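Local coordinates for protein beta-glucanase (PDB 3WVJ) that probably hydrolyses beta-1,4 links in mixed-linkage beta-1,3-1,4-glucans such as lichenan, as a thermostable bacterial lichenase of glycoside hydrolase family 16, at residues A[152-155]-A[156-159]; A[139-142]-A[143-146]. All coordinates share one frame; numbering follows the deposited sequence.

Interaction 1: A[152-155]-A[156-159]; sequences EWRP and DYID
E152 and Y157 meet through their polar ends: the phenol OH donates a 2.8 Å hydrogen bond to E152 OE1, which lies at the edge of the ring, near its plane. The hydroxyl approaches from above the carboxylate plane, and carboxylate and ring are turned 61° against each other. The other oxygen, E152 OE2, takes R154 NE at 3.2 Å in a salt bridge, again from above the plane, so two neighbours hold the buried carboxylate by separate oxygens; R154 NH2 also bonds to P215 O. R154 runs beside Y157, and its CB sits over one face of the ring, 3.9 Å from the centroid, a CH-pi contact. Y157 can lie there because its CG stands between the backbone N and carbonyl carbon (chi1 67°), and R169 adds a cation-pi contact. D159, on the same face, has its charge paired with K166 and R169, which probably eases its closeness to E152. W153 and I158 pack on the other face, with W153 CD1 3.9 Å from I158 CG1, and both reach I108 of strand 106-113. The backbone is firm here, with E152 N bonded to D159 O at 2.8 Å and D159 N to E152 O at 2.9 Å. R154 N to Y157 O, at 2.9 Å, is equally sound; only the return bond is long. The loose side is the exposed bend at P155 and D156, in type I turn conformations. The whole is a tight beta hairpin, turning at P155-D156, that joins strands 147-154 and 157-162 of the jellyroll.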
loop_
_atom_site.group_PDB
_atom_site.type_symbol
_atom_site.label_atom_id
_atom_site.label_comp_id
_atom_site.label_asym_id
_atom_site.label_seq_id
_atom_site.Cartn_x
_atom_site.Cartn_y
_atom_site.Cartn_z
ATOM N N GLU A 152 6.176 -9.826 -8.008
ATOM C CA GLU A 152 5.717 -11.193 -8.270
ATOM C C GLU A 152 6.029 -11.925 -6.981
ATOM O O GLU A 152 7.191 -12.048 -6.578
ATOM C CB GLU A 152 6.390 -11.871 -9.452
ATOM C CG GLU A 152 5.757 -13.258 -9.754
ATOM C CD GLU A 152 6.595 -14.204 -10.625
ATOM O OE1 GLU A 152 7.834 -14.250 -10.488
ATOM O OE2 GLU A 152 6.034 -14.944 -11.461
ATOM N N TRP A 153 4.974 -12.396 -6.343
ATOM C CA TRP A 153 5.018 -13.200 -5.144
ATOM C C TRP A 153 4.875 -14.660 -5.489
ATOM O O TRP A 153 3.897 -15.080 -6.163
ATOM C CB TRP A 153 3.904 -12.770 -4.213
ATOM C CG TRP A 153 3.719 -13.576 -2.947
ATOM C CD1 TRP A 153 4.702 -14.176 -2.124
ATOM C CD2 TRP A 153 2.451 -13.808 -2.254
ATOM N NE1 TRP A 153 4.119 -14.777 -1.021
ATOM C CE2 TRP A 153 2.770 -14.614 -1.051
ATOM C CE3 TRP A 153 1.116 -13.517 -2.544
ATOM C CZ2 TRP A 153 1.775 -15.064 -0.180
ATOM C CZ3 TRP A 153 0.135 -13.948 -1.652
ATOM C CH2 TRP A 153 0.450 -14.700 -0.502
ATOM N N ARG A 154 5.832 -15.447 -5.000
ATOM C CA ARG A 154 5.888 -16.885 -5.246
ATOM C C ARG A 154 6.264 -17.606 -3.952
ATOM O O ARG A 154 6.634 -16.971 -2.949
ATOM C CB ARG A 154 6.864 -17.227 -6.389
ATOM C CG ARG A 154 6.449 -16.749 -7.776
ATOM C CD ARG A 154 5.386 -17.655 -8.395
ATOM N NE ARG A 154 4.628 -16.935 -9.405
ATOM C CZ ARG A 154 3.403 -17.292 -9.819
ATOM N NH1 ARG A 154 2.817 -18.382 -9.287
ATOM N NH2 ARG A 154 2.752 -16.570 -10.746
ATOM N N PRO A 155 6.135 -18.927 -3.936
ATOM C CA PRO A 155 6.343 -19.587 -2.637
ATOM C C PRO A 155 7.727 -19.357 -2.053
ATOM O O PRO A 155 7.910 -19.345 -0.822
ATOM C CB PRO A 155 6.129 -21.080 -2.972
ATOM C CG PRO A 155 5.330 -21.065 -4.256
ATOM C CD PRO A 155 5.768 -19.865 -5.010
ATOM N N ASP A 156 8.733 -19.142 -2.899
ATOM C CA ASP A 156 10.094 -18.994 -2.382
ATOM C C ASP A 156 10.636 -17.582 -2.483
ATOM O O ASP A 156 11.778 -17.336 -2.087
ATOM C CB ASP A 156 11.035 -19.903 -3.154
ATOM C CG ASP A 156 11.015 -21.338 -2.648
ATOM O OD1 ASP A 156 10.697 -21.541 -1.468
ATOM O OD2 ASP A 156 11.346 -22.287 -3.408
ATOM N N TYR A 157 9.890 -16.664 -3.097
ATOM C CA TYR A 157 10.485 -15.335 -3.310
ATOM C C TYR A 157 9.469 -14.278 -3.568
ATOM O O TYR A 157 8.292 -14.567 -3.841
ATOM C CB TYR A 157 11.547 -15.330 -4.454
ATOM C CG TYR A 157 10.949 -15.593 -5.820
ATOM C CD1 TYR A 157 10.417 -14.557 -6.586
ATOM C CD2 TYR A 157 10.893 -16.871 -6.326
ATOM C CE1 TYR A 157 9.861 -14.793 -7.809
ATOM C CE2 TYR A 157 10.349 -17.123 -7.555
ATOM C CZ TYR A 157 9.845 -16.091 -8.282
ATOM O OH TYR A 157 9.346 -16.367 -9.489
ATOM N N ILE A 158 9.960 -13.048 -3.495
ATOM C CA ILE A 158 9.233 -11.878 -3.906
ATOM C C ILE A 158 10.170 -11.054 -4.791
ATOM O O ILE A 158 11.215 -10.635 -4.366
ATOM C CB ILE A 158 8.739 -11.026 -2.711
ATOM C CG1 ILE A 158 7.873 -11.869 -1.752
ATOM C CG2 ILE A 158 7.800 -9.939 -3.222
ATOM C CD1 ILE A 158 7.586 -11.201 -0.409
ATOM N N ASP A 159 9.751 -10.804 -6.016
ATOM C CA ASP A 159 10.521 -9.998 -6.923
ATOM C C ASP A 159 9.874 -8.659 -7.093
ATOM O O ASP A 159 8.678 -8.611 -7.504
ATOM C CB ASP A 159 10.577 -10.709 -8.274
ATOM C CG ASP A 159 11.611 -11.771 -8.301
ATOM O OD1 ASP A 159 12.451 -11.880 -7.355
ATOM O OD2 ASP A 159 11.602 -12.516 -9.295
#

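Interaction 2: A[139-142]-A[143-146]; sequences GFDA and SQDF
D141 lays its carboxylate over the start of the turn it opens: its CB and CG overlap Q144 CG, with CB 3.5 Å from that atom, while its OD1 reaches the amide and hydroxyl of S143. OD1 accepts two hydrogen bonds from S143, one from OG at 2.6 Å and one from the backbone N at 2.8 Å. Both donors come from the same face of the carboxylate: the amide on the anti side, 25° out of the plane, and the hydroxyl further above it. With CG swung away from the backbone N of D141 (chi1 -172°), the carboxylate reaches forward along the chain to these donors. S143 answers by holding OG between its own N and carbonyl carbon, which brings hydroxyl and amide to the one oxygen. T117 OG1 joins the cluster by hydrogen bonds to D141 OD1 and S143 OG, and the side chain of K85 touches both residues.

The backbone closes the same bend. Q144 N bonds to D141 O at 3.0 Å, so A142 and S143 occupy the corners of a type I turn. A side-chain oxygen taking the amide two residues on, together with the carbonyl taking the amide three residues on, makes D141 the head of an Asx motif. Q144 bends back at chi2, its amide plane 41° from the D141 carboxylate, and its NE2 makes only a weak bond to S143 OG, at 3.5 Å.

The turn belongs to the loop between strands 134-137 and 147-154. The buried A142 side chain touches Y149 of strand 147-154, and its backbone bonds to A83 and T117. Beyond the turn, F146 leads the chain into that strand, packing on R80 and K82 of strand 75-82 and on E207 and E209 of strand 204-214.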
loop_
_atom_site.group_PDB
_atom_site.type_symbol
_atom_site.label_atom_id
_atom_site.label_comp_id
_atom_site.label_asym_id
_atom_site.label_seq_id
_atom_site.Cartn_x
_atom_site.Cartn_y
_atom_site.Cartn_z
ATOM N N GLY A 139 15.769 6.683 -8.853
ATOM C CA GLY A 139 16.363 7.398 -9.971
ATOM C C GLY A 139 15.357 8.327 -10.606
ATOM O O GLY A 139 15.582 8.824 -11.693
ATOM N N PHE A 140 14.246 8.549 -9.915
ATOM C CA PHE A 140 13.302 9.615 -10.231
ATOM C C PHE A 140 12.515 9.941 -8.967
ATOM O O PHE A 140 12.648 9.267 -7.957
ATOM C CB PHE A 140 12.314 9.183 -11.346
ATOM C CG PHE A 140 11.578 7.888 -11.056
ATOM C CD1 PHE A 140 10.468 7.864 -10.220
ATOM C CD2 PHE A 140 11.988 6.692 -11.643
ATOM C CE1 PHE A 140 9.772 6.678 -9.986
ATOM C CE2 PHE A 140 11.301 5.496 -11.405
ATOM C CZ PHE A 140 10.181 5.487 -10.581
ATOM N N ASP A 141 11.657 10.951 -9.038
ATOM C CA ASP A 141 10.841 11.338 -7.895
ATOM C C ASP A 141 9.419 10.777 -7.985
ATOM O O ASP A 141 8.651 11.136 -8.863
ATOM C CB ASP A 141 10.794 12.852 -7.768
ATOM C CG ASP A 141 10.132 13.303 -6.483
ATOM O OD1 ASP A 141 9.251 12.587 -5.969
ATOM O OD2 ASP A 141 10.515 14.379 -5.972
ATOM N N ALA A 142 9.057 9.935 -7.016
ATOM C CA ALA A 142 7.831 9.153 -7.108
ATOM C C ALA A 142 6.602 10.029 -6.919
ATOM O O ALA A 142 5.497 9.664 -7.292
ATOM C CB ALA A 142 7.853 8.031 -6.089
ATOM N N SER A 143 6.810 11.200 -6.336
ATOM C CA SER A 143 5.722 12.124 -6.128
ATOM C C SER A 143 5.462 13.021 -7.361
ATOM O O SER A 143 4.526 13.790 -7.359
ATOM C CB SER A 143 6.032 12.991 -4.906
ATOM O OG SER A 143 7.108 13.876 -5.146
ATOM N N GLN A 144 6.285 12.940 -8.398
ATOM C CA GLN A 144 6.230 13.957 -9.432
ATOM C C GLN A 144 5.272 13.598 -10.518
ATOM O O GLN A 144 4.723 14.481 -11.143
ATOM C CB GLN A 144 7.581 14.176 -10.100
ATOM C CG GLN A 144 8.598 15.025 -9.351
ATOM C CD GLN A 144 8.052 16.333 -8.804
ATOM O OE1 GLN A 144 8.176 17.364 -9.446
ATOM N NE2 GLN A 144 7.469 16.294 -7.591
ATOM N N ASP A 145 5.129 12.300 -10.774
ATOM C CA ASP A 145 4.217 11.784 -11.756
ATOM C C ASP A 145 3.868 10.331 -11.424
ATOM O O ASP A 145 4.343 9.776 -10.428
ATOM C CB ASP A 145 4.793 11.904 -13.159
ATOM C CG ASP A 145 3.713 12.206 -14.211
ATOM O OD1 ASP A 145 3.991 13.041 -15.083
ATOM O OD2 ASP A 145 2.578 11.647 -14.176
ATOM N N PHE A 146 3.018 9.719 -12.235
ATOM C CA PHE A 146 2.611 8.366 -11.938
ATOM C C PHE A 146 3.677 7.423 -12.453
ATOM O O PHE A 146 4.338 7.748 -13.438
ATOM C CB PHE A 146 1.229 8.096 -12.539
ATOM C CG PHE A 146 0.143 8.862 -11.863
ATOM C CD1 PHE A 146 -0.610 8.273 -10.879
ATOM C CD2 PHE A 146 -0.131 10.186 -12.230
ATOM C CE1 PHE A 146 -1.599 8.950 -10.240
ATOM C CE2 PHE A 146 -1.144 10.881 -11.606
ATOM C CZ PHE A 146 -1.859 10.259 -10.596
#

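Going from the N terminus, the chain meets interaction 2 first, in the loop that leaves strand 134-137, where residues 141-144 make one tight turn before the chain goes on into strand 147-154. That strand then carries it to interaction 1, where residues 152-159 form the hairpin turn into strand 157-162. The two contacts follow in series, neither nesting nor crossing, and each closes only a local bend. The centres of interactions 1 and 2 lie about 26 Å apart. The nearest atoms of interactions 1 and 2 are about 15 Å apart, so they do not touch. Strand 147-154, paired with 75-82 and 157-162, links them: interaction 2 shapes its approach, interaction 1 its exit.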